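Local coordinates for protein isomaltodextranase (Arthrobacter globiformis, PDB 5AWO) that hydrolyses (1->6)-alpha-D-glucosidic linkages of dextran-type polysaccharides, releasing successive isomaltose units from the non-reducing chain ends, at residues A[78-83]-A[121-126]; A[374-379]-A[394-399]; A[532-537]-A[574-579]. All blocks are in the same frame, centred on the assembly; numbering follows the deposited sequence.

Contact 1: residues A[78-83]-A[121-126]; sequences ACTDGW and LGVYYN
Tyr124, Gly122 and Thr80 carry this buried contact, where two neighbouring parallel strands of the TIM barrel reach the catalytic end. At Gly122 the strands are joined by backbone bonds: its N gives an almost straight hydrogen bond to Ala78 O (2.9 Å, 174°), while Thr80 N binds Gly122 O at 3.0 Å. Gly122 has no CB to crowd Cys79 CB, which lies 4.1 Å from Gly122 CA. Beyond Cys79 the regular pairing ends and a side chain takes over. Thr80 OG1, placed between its own backbone N and carbonyl carbon (chi1 65°), accepts a straight bond from Tyr124 N at 3.1 Å. The same OG1 donates to a water, which in turn donates to Asp81 O and Tyr124 O and so ties the loop to the strand end. Tyr124 has CG anti to its backbone N, and the Asp81-Gly82 peptide lies over one face of its ring: Gly82 N stands 3.5 Å above the ring plane over the centre, Asp81 C is offset toward the rim, and Gly82 CA makes a CH-pi contact 3.9 Å from the centroid. Asp81 crosses the ring obliquely, OD1 standing 3.4 Å from Tyr124 CD2; its OD2 accepts a bond from Gly82 N. Thus fixed, Tyr124 points its OH at OD2 of Asp201, the probable nucleophile, and this hydrogen bond would be expected to orient the carboxylate and favour its ionised form.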
loop_
_atom_site.group_PDB
_atom_site.type_symbol
_atom_site.label_atom_id
_atom_site.label_comp_id
_atom_site.label_asym_id
_atom_site.label_seq_id
_atom_site.Cartn_x
_atom_site.Cartn_y
_atom_site.Cartn_z
ATOM N N ALA A 78 -12.813 -3.407 -12.784
ATOM C CA ALA A 78 -13.399 -2.149 -13.215
ATOM C C ALA A 78 -14.038 -1.523 -11.995
ATOM O O ALA A 78 -14.947 -2.118 -11.378
ATOM C CB ALA A 78 -14.439 -2.365 -14.296
ATOM N N CYS A 79 -13.528 -0.368 -11.586
ATOM C CA CYS A 79 -13.888 0.241 -10.305
ATOM C C CYS A 79 -14.661 1.529 -10.476
ATOM O O CYS A 79 -14.264 2.410 -11.253
ATOM C CB CYS A 79 -12.615 0.537 -9.518
ATOM S SG CYS A 79 -12.818 1.041 -7.776
ATOM N N THR A 80 -15.776 1.659 -9.774
ATOM C CA THR A 80 -16.499 2.905 -9.738
ATOM C C THR A 80 -15.764 3.941 -8.879
ATOM O O THR A 80 -14.706 3.693 -8.310
ATOM C CB THR A 80 -17.947 2.679 -9.250
ATOM O OG1 THR A 80 -17.930 2.221 -7.893
ATOM C CG2 THR A 80 -18.661 1.639 -10.107
ATOM N N ASP A 81 -16.345 5.134 -8.834
ATOM C CA ASP A 81 -15.783 6.227 -8.063
ATOM C C ASP A 81 -16.898 7.068 -7.443
ATOM O O ASP A 81 -17.966 6.519 -7.105
ATOM C CB ASP A 81 -14.789 7.042 -8.916
ATOM C CG ASP A 81 -13.743 7.736 -8.061
ATOM O OD1 ASP A 81 -12.917 7.040 -7.431
ATOM O OD2 ASP A 81 -13.823 8.994 -8.011
ATOM N N GLY A 82 -16.663 8.348 -7.187
ATOM C CA GLY A 82 -17.600 9.211 -6.528
ATOM C C GLY A 82 -18.718 9.704 -7.421
ATOM O O GLY A 82 -19.134 8.998 -8.333
ATOM N N TRP A 83 -19.216 10.899 -7.119
ATOM C CA TRP A 83 -20.408 11.440 -7.740
ATOM C C TRP A 83 -21.566 10.476 -7.469
ATOM O O TRP A 83 -22.301 10.124 -8.387
ATOM C CB TRP A 83 -20.206 11.718 -9.242
ATOM C CG TRP A 83 -19.203 12.802 -9.436
ATOM C CD1 TRP A 83 -19.458 14.132 -9.586
ATOM C CD2 TRP A 83 -17.781 12.659 -9.471
ATOM N NE1 TRP A 83 -18.281 14.840 -9.721
ATOM C CE2 TRP A 83 -17.239 13.955 -9.652
ATOM C CE3 TRP A 83 -16.907 11.577 -9.359
ATOM C CZ2 TRP A 83 -15.863 14.192 -9.702
ATOM C CZ3 TRP A 83 -15.514 11.823 -9.422
ATOM C CH2 TRP A 83 -15.024 13.113 -9.599
ATOM N N LEU A 121 -15.725 -6.568 -10.262
ATOM C CA LEU A 121 -16.218 -5.258 -9.872
ATOM C C LEU A 121 -15.478 -4.682 -8.685
ATOM O O LEU A 121 -15.370 -5.308 -7.643
ATOM C CB LEU A 121 -17.693 -5.394 -9.472
ATOM C CG LEU A 121 -18.413 -4.130 -9.003
ATOM C CD1 LEU A 121 -18.539 -3.106 -10.111
ATOM C CD2 LEU A 121 -19.780 -4.503 -8.439
ATOM N N GLY A 122 -14.993 -3.443 -8.833
ATOM C CA GLY A 122 -14.487 -2.661 -7.717
ATOM C C GLY A 122 -15.469 -1.573 -7.378
ATOM O O GLY A 122 -16.068 -0.963 -8.261
ATOM N N VAL A 123 -15.703 -1.373 -6.073
ATOM C CA VAL A 123 -16.681 -0.402 -5.630
ATOM C C VAL A 123 -16.069 0.714 -4.786
ATOM O O VAL A 123 -15.354 0.447 -3.832
ATOM C CB VAL A 123 -17.828 -1.062 -4.838
ATOM C CG1 VAL A 123 -18.752 -0.008 -4.229
ATOM C CG2 VAL A 123 -18.635 -1.956 -5.762
ATOM N N TYR A 124 -16.412 1.937 -5.164
ATOM C CA TYR A 124 -16.166 3.125 -4.330
ATOM C C TYR A 124 -17.395 3.371 -3.462
ATOM O O TYR A 124 -18.480 3.650 -3.963
ATOM C CB TYR A 124 -15.898 4.306 -5.238
ATOM C CG TYR A 124 -15.768 5.673 -4.598
ATOM C CD1 TYR A 124 -16.877 6.395 -4.167
ATOM C CD2 TYR A 124 -14.527 6.300 -4.503
ATOM C CE1 TYR A 124 -16.763 7.658 -3.611
ATOM C CE2 TYR A 124 -14.429 7.580 -3.986
ATOM C CZ TYR A 124 -15.539 8.248 -3.548
ATOM O OH TYR A 124 -15.442 9.527 -3.007
ATOM N N TYR A 125 -17.254 3.170 -2.168
ATOM C CA TYR A 125 -18.274 3.628 -1.225
ATOM C C TYR A 125 -17.703 3.675 0.173
ATOM O O TYR A 125 -16.793 2.951 0.510
ATOM C CB TYR A 125 -19.552 2.744 -1.249
ATOM C CG TYR A 125 -20.789 3.571 -0.974
ATOM C CD1 TYR A 125 -21.318 4.409 -1.953
ATOM C CD2 TYR A 125 -21.453 3.504 0.262
ATOM C CE1 TYR A 125 -22.417 5.211 -1.709
ATOM C CE2 TYR A 125 -22.542 4.313 0.518
ATOM C CZ TYR A 125 -23.040 5.146 -0.471
ATOM O OH TYR A 125 -24.137 5.933 -0.194
ATOM N N ASN A 126 -18.298 4.543 0.988
ATOM C CA ASN A 126 -17.931 4.660 2.389
ATOM C C ASN A 126 -19.117 4.134 3.188
ATOM O O ASN A 126 -20.192 4.710 3.123
ATOM C CB ASN A 126 -17.606 6.116 2.745
ATOM C CG ASN A 126 -17.078 6.263 4.153
ATOM O OD1 ASN A 126 -17.517 5.527 5.061
ATOM N ND2 ASN A 126 -16.131 7.186 4.374
HETATM O O HOH W 1 -19.336 4.070 -6.571
#

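Contact 2: residues A[374-379]-A[394-399]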
loop_
_atom_site.group_PDB
_atom_site.type_symbol
_atom_site.label_atom_id
_atom_site.label_comp_id
_atom_site.label_asym_id
_atom_site.label_seq_id
_atom_site.Cartn_x
_atom_site.Cartn_y
_atom_site.Cartn_z
ATOM N N GLY A 374 9.237 -1.006 -3.358
ATOM C CA GLY A 374 10.487 -0.273 -3.182
ATOM C C GLY A 374 10.424 0.690 -2.029
ATOM O O GLY A 374 9.326 1.055 -1.554
ATOM N N LYS A 375 11.613 1.055 -1.561
ATOM C CA LYS A 375 11.816 2.200 -0.705
ATOM C C LYS A 375 12.682 3.206 -1.441
ATOM O O LYS A 375 13.517 2.834 -2.250
ATOM C CB LYS A 375 12.473 1.810 0.637
ATOM C CG LYS A 375 11.453 1.367 1.688
ATOM C CD LYS A 375 12.098 0.881 2.996
ATOM C CE LYS A 375 11.121 0.782 4.166
ATOM N NZ LYS A 375 10.073 -0.228 3.948
ATOM N N PRO A 376 12.489 4.499 -1.137
ATOM C CA PRO A 376 13.458 5.498 -1.584
ATOM C C PRO A 376 14.781 5.210 -0.900
ATOM O O PRO A 376 14.778 4.575 0.177
ATOM C CB PRO A 376 12.872 6.814 -1.059
ATOM C CG PRO A 376 12.178 6.385 0.209
ATOM C CD PRO A 376 11.606 5.028 -0.093
ATOM N N LEU A 377 15.895 5.655 -1.458
ATOM C CA LEU A 377 17.146 5.488 -0.726
ATOM C C LEU A 377 17.101 6.320 0.561
ATOM O O LEU A 377 16.950 7.523 0.522
ATOM C CB LEU A 377 18.328 5.926 -1.581
ATOM C CG LEU A 377 19.716 5.638 -1.021
ATOM C CD1 LEU A 377 19.953 4.140 -0.870
ATOM C CD2 LEU A 377 20.759 6.276 -1.923
ATOM N N TYR A 378 17.236 5.664 1.709
ATOM C CA TYR A 378 17.288 6.385 2.979
ATOM C C TYR A 378 18.656 7.031 3.163
ATOM O O TYR A 378 19.675 6.386 2.866
ATOM C CB TYR A 378 16.935 5.468 4.164
ATOM C CG TYR A 378 15.438 5.372 4.394
ATOM C CD1 TYR A 378 14.580 4.936 3.389
ATOM C CD2 TYR A 378 14.870 5.777 5.594
ATOM C CE1 TYR A 378 13.211 4.846 3.590
ATOM C CE2 TYR A 378 13.492 5.706 5.795
ATOM C CZ TYR A 378 12.670 5.254 4.771
ATOM O OH TYR A 378 11.302 5.198 4.990
ATOM N N ARG A 379 18.639 8.284 3.583
ATOM C CA ARG A 379 19.827 9.123 3.774
ATOM C C ARG A 379 20.040 9.447 5.263
ATOM O O ARG A 379 21.168 9.746 5.681
ATOM C CB ARG A 379 19.744 10.377 2.889
ATOM C CG ARG A 379 19.624 10.005 1.408
ATOM C CD ARG A 379 19.763 11.162 0.438
ATOM N NE ARG A 379 18.602 12.053 0.419
ATOM C CZ ARG A 379 18.354 12.964 -0.513
ATOM N NH1 ARG A 379 19.177 13.116 -1.554
ATOM N NH2 ARG A 379 17.251 13.703 -0.432
ATOM N N GLU A 394 14.150 10.387 -5.741
ATOM C CA GLU A 394 14.499 10.112 -7.117
ATOM C C GLU A 394 15.237 8.796 -7.351
ATOM O O GLU A 394 15.563 8.475 -8.471
ATOM C CB GLU A 394 15.311 11.267 -7.669
ATOM C CG GLU A 394 14.512 12.553 -7.788
ATOM C CD GLU A 394 15.374 13.679 -8.265
ATOM O OE1 GLU A 394 16.353 14.059 -7.571
ATOM O OE2 GLU A 394 15.079 14.222 -9.369
ATOM N N ARG A 395 15.522 8.040 -6.286
ATOM C CA ARG A 395 16.188 6.747 -6.423
ATOM C C ARG A 395 15.501 5.741 -5.516
ATOM O O ARG A 395 15.470 5.927 -4.272
ATOM C CB ARG A 395 17.672 6.866 -6.055
ATOM C CG ARG A 395 18.431 7.768 -7.015
ATOM C CD ARG A 395 19.934 7.790 -6.740
ATOM N NE ARG A 395 20.180 8.512 -5.500
ATOM C CZ ARG A 395 21.260 8.395 -4.733
ATOM N NH1 ARG A 395 22.254 7.559 -5.037
ATOM N NH2 ARG A 395 21.344 9.143 -3.645
ATOM N N TRP A 396 14.991 4.682 -6.123
ATOM C CA TRP A 396 14.142 3.678 -5.449
ATOM C C TRP A 396 14.671 2.275 -5.691
ATOM O O TRP A 396 15.172 1.979 -6.774
ATOM C CB TRP A 396 12.714 3.750 -6.007
ATOM C CG TRP A 396 11.952 4.932 -5.488
ATOM C CD1 TRP A 396 12.109 6.242 -5.833
ATOM C CD2 TRP A 396 10.933 4.893 -4.494
ATOM N NE1 TRP A 396 11.251 7.023 -5.105
ATOM C CE2 TRP A 396 10.530 6.219 -4.260
ATOM C CE3 TRP A 396 10.346 3.864 -3.756
ATOM C CZ2 TRP A 396 9.545 6.537 -3.322
ATOM C CZ3 TRP A 396 9.377 4.178 -2.836
ATOM C CH2 TRP A 396 8.988 5.506 -2.624
ATOM N N ALA A 397 14.565 1.422 -4.679
ATOM C CA ALA A 397 14.876 0.004 -4.873
ATOM C C ALA A 397 14.041 -0.846 -3.946
ATOM O O ALA A 397 13.704 -0.427 -2.837
ATOM C CB ALA A 397 16.349 -0.289 -4.616
ATOM N N GLY A 398 13.685 -2.028 -4.429
ATOM C CA GLY A 398 13.051 -3.017 -3.595
ATOM C C GLY A 398 13.458 -4.399 -4.031
ATOM O O GLY A 398 13.850 -4.619 -5.172
ATOM N N GLN A 399 13.316 -5.354 -3.099
ATOM C CA GLN A 399 13.734 -6.717 -3.342
ATOM C C GLN A 399 12.561 -7.613 -3.493
ATOM O O GLN A 399 11.570 -7.503 -2.753
ATOM C CB GLN A 399 14.591 -7.209 -2.180
ATOM C CG GLN A 399 15.300 -8.512 -2.473
ATOM C CD GLN A 399 16.404 -8.801 -1.457
ATOM O OE1 GLN A 399 16.401 -8.307 -0.309
ATOM N NE2 GLN A 399 17.391 -9.577 -1.905
#
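Strands 375-378 and 395-399 run antiparallel with a strong twist, 114° between their directions and 4.6 Å at closest approach, Lys375 and Ala397 forming a hydrogen-bonded pair and Pro376 and Trp396 the next, non-hydrogen-bonded one. Lys375 N donates to Ala397 O and Ala397 N returns a bond to Lys375 O, the latter in the plane of the carbonyl. Leu377 N then gives Arg395 O a hydrogen bond of 2.9 Å, nearly along the C=O axis but noticeably bent at the hydrogen (147°). Proline has no N-H to give, but its place in a non-hydrogen-bonded pair costs this strand pairing nothing. Trp396, with CG anti to its carbonyl carbon (chi1 -76°), lays its indole beside Pro376 on their shared side of the sheet. Pro376 CD sits over the six-membered ring, 3.8 Å from its centroid, and Pro376 N stands over the same face nearer the rim. At the indole's edge, in plane, Gly374 O lies 3.4 Å from Trp396 CZ3. Trp396 NE1 is satisfied by Thr393 O, and helix 295-302 meets this pair through Phe299 and Thr300. Leu377 and Arg395 run alongside each other: the arginine chain bends at chi3, and Leu377 CD2 rests over one face of the guanidinium, 3.4 Å from Arg395 NH2. A salt bridge from NE to Asp392 and a hydrogen bond from NH1 to Thr421 O hold that group. Gly374 CA and Gly398 CA come within 3.8 Å, an approach that the absence of a side chain on Gly398 allows. Lys375 reaches Asn306 and Ala481 with its NZ. This is neighbouring-strand pairing in the antiparallel C-terminal beta-sandwich domain of GH27 enzymes, packed here at a domain interface through Trp396 and Pro376 against helix 295-302 of the catalytic barrel domain.

Contact 3: residues A[532-537]-A[574-579]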
loop_
_atom_site.group_PDB
_atom_site.type_symbol
_atom_site.label_atom_id
_atom_site.label_comp_id
_atom_site.label_asym_id
_atom_site.label_seq_id
_atom_site.Cartn_x
_atom_site.Cartn_y
_atom_site.Cartn_z
ATOM N N TYR A 532 22.006 -14.113 10.291
ATOM C CA TYR A 532 21.557 -12.776 10.696
ATOM C C TYR A 532 22.773 -11.906 11.019
ATOM O O TYR A 532 23.499 -12.190 11.984
ATOM C CB TYR A 532 20.675 -12.858 11.957
ATOM C CG TYR A 532 19.578 -13.893 11.982
ATOM C CD1 TYR A 532 19.838 -15.224 12.347
ATOM C CD2 TYR A 532 18.247 -13.547 11.736
ATOM C CE1 TYR A 532 18.821 -16.157 12.404
ATOM C CE2 TYR A 532 17.225 -14.481 11.778
ATOM C CZ TYR A 532 17.501 -15.798 12.123
ATOM O OH TYR A 532 16.461 -16.703 12.163
ATOM N N ARG A 533 23.039 -10.862 10.232
ATOM C CA ARG A 533 24.111 -9.938 10.573
ATOM C C ARG A 533 23.539 -8.853 11.462
ATOM O O ARG A 533 22.566 -8.177 11.084
ATOM C CB ARG A 533 24.816 -9.329 9.346
ATOM C CG ARG A 533 26.095 -8.586 9.702
ATOM C CD ARG A 533 26.931 -8.202 8.491
ATOM N NE ARG A 533 28.290 -7.791 8.865
ATOM C CZ ARG A 533 28.764 -6.547 8.908
ATOM N NH1 ARG A 533 28.016 -5.497 8.577
ATOM N NH2 ARG A 533 30.023 -6.332 9.256
ATOM N N TYR A 534 24.151 -8.673 12.627
ATOM C CA TYR A 534 23.563 -7.893 13.704
ATOM C C TYR A 534 24.631 -7.160 14.523
ATOM O O TYR A 534 25.817 -7.504 14.459
ATOM C CB TYR A 534 22.773 -8.831 14.638
ATOM C CG TYR A 534 23.684 -9.596 15.582
ATOM C CD1 TYR A 534 24.328 -10.755 15.167
ATOM C CD2 TYR A 534 23.946 -9.116 16.857
ATOM C CE1 TYR A 534 25.188 -11.444 16.017
ATOM C CE2 TYR A 534 24.809 -9.796 17.710
ATOM C CZ TYR A 534 25.427 -10.947 17.274
ATOM O OH TYR A 534 26.294 -11.624 18.125
ATOM N N ALA A 535 24.209 -6.152 15.275
ATOM C CA ALA A 535 25.016 -5.543 16.346
ATOM C C ALA A 535 24.238 -5.685 17.672
ATOM O O ALA A 535 23.001 -5.676 17.686
ATOM C CB ALA A 535 25.303 -4.087 16.061
ATOM N N ASN A 536 24.975 -5.838 18.774
ATOM C CA ASN A 536 24.398 -5.911 20.127
ATOM C C ASN A 536 25.474 -5.615 21.158
ATOM O O ASN A 536 26.290 -6.488 21.454
ATOM C CB ASN A 536 23.828 -7.299 20.412
ATOM C CG ASN A 536 23.526 -7.527 21.897
ATOM O OD1 ASN A 536 23.357 -6.583 22.656
ATOM N ND2 ASN A 536 23.455 -8.779 22.291
ATOM N N ALA A 537 25.485 -4.393 21.655
ATOM C CA ALA A 537 26.411 -3.983 22.711
ATOM C C ALA A 537 25.631 -3.640 23.963
ATOM O O ALA A 537 25.924 -2.661 24.619
ATOM C CB ALA A 537 27.245 -2.795 22.266
ATOM N N GLY A 574 28.269 -8.970 14.151
ATOM C CA GLY A 574 28.423 -10.415 14.077
ATOM C C GLY A 574 27.374 -11.068 13.207
ATOM O O GLY A 574 26.447 -10.406 12.729
ATOM N N VAL A 575 27.532 -12.360 12.983
ATOM C CA VAL A 575 26.587 -13.163 12.240
ATOM C C VAL A 575 26.115 -14.320 13.115
ATOM O O VAL A 575 26.911 -15.191 13.501
ATOM C CB VAL A 575 27.204 -13.702 10.931
ATOM C CG1 VAL A 575 26.179 -14.518 10.165
ATOM C CG2 VAL A 575 27.761 -12.548 10.095
ATOM N N ALA A 576 24.833 -14.315 13.461
ATOM C CA ALA A 576 24.223 -15.448 14.139
ATOM C C ALA A 576 23.763 -16.441 13.100
ATOM O O ALA A 576 23.349 -16.060 11.994
ATOM C CB ALA A 576 23.060 -14.996 15.000
ATOM N N ASP A 577 23.853 -17.720 13.446
ATOM C CA ASP A 577 23.463 -18.804 12.567
ATOM C C ASP A 577 22.200 -19.449 13.072
ATOM O O ASP A 577 21.968 -19.535 14.288
ATOM C CB ASP A 577 24.553 -19.876 12.522
ATOM C CG ASP A 577 25.844 -19.378 11.929
ATOM O OD1 ASP A 577 25.879 -18.267 11.354
ATOM O OD2 ASP A 577 26.845 -20.115 12.040
ATOM N N GLY A 578 21.397 -19.945 12.143
ATOM C CA GLY A 578 20.211 -20.664 12.495
ATOM C C GLY A 578 19.707 -21.582 11.415
ATOM O O GLY A 578 20.303 -21.714 10.344
ATOM N N THR A 579 18.593 -22.214 11.733
ATOM C CA THR A 579 17.894 -23.110 10.851
ATOM C C THR A 579 16.442 -22.700 10.896
ATOM O O THR A 579 15.866 -22.532 11.968
ATOM C CB THR A 579 18.010 -24.569 11.345
ATOM O OG1 THR A 579 19.343 -25.024 11.149
ATOM C CG2 THR A 579 17.053 -25.489 10.589
#
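Two tyrosines on one side of an antiparallel strand pair take contrasting torsions here. Tyr534 has CG between its backbone N and carbonyl carbon, the crowded position (chi1 78°), which swings the ring across to the partner strand, where Gly574 has no side chain to stop it. Tyr534 CD1 comes to 3.2 Å from Gly574 O and CE1 to 4.3 Å from Ala576 CB, with Ala576 N at the ring's edge. Its OH bonds Pro565 O, and Phe564 meets the ring edge-to-face, so the aromatic group is held at its tip as well as along its flank. Tyr532 instead sets CG anti to the carbonyl carbon (chi1 -47°); its CD1 edge lies 3.6 Å from Ala576 O while the ring extends toward Val546 and Ile606. On the other side of the sheet Arg533 is extended from CG to NE, its CG brushing Gly574 O at 3.5 Å and approaching Val575 CG2, and its NH1 reaches Gly495 O. Four backbone bonds make Tyr532-Ala576 and Tyr534-Gly574 hydrogen-bonded pairs, with Arg533-Val575 the non-hydrogen-bonded pair between them. The buried tyrosine side and the more exposed Arg533-Val575 side fit the beta-sandwich of a CBM35-type carbohydrate-binding module, in which strands 526-535 and 574-582 are neighbours in one sheet.

How the contacts relate
The three contacts are separate strand pairings, met in series along the chain and sharing no element. Contact 1 is parallel and lies in the catalytic barrel; contacts 2 and 3 are antiparallel and belong to the C-terminal beta-sandwich domain and the carbohydrate-binding module, respectively. Contacts 1 and 2 are buried, whereas contact 3 is partly exposed. Chemistry follows place: a threonine hydroxyl, a water and a tyrosine hydrogen-bonded to the probable nucleophile in contact 1, proline-indole and leucine-guanidinium packing in contact 2, and tyrosine rings set against glycine and alanine in contact 3. Centres of contacts 1 and 2 are 31 Å apart, those of contacts 2 and 3 25 Å; neither later contact lies near the annotated active site.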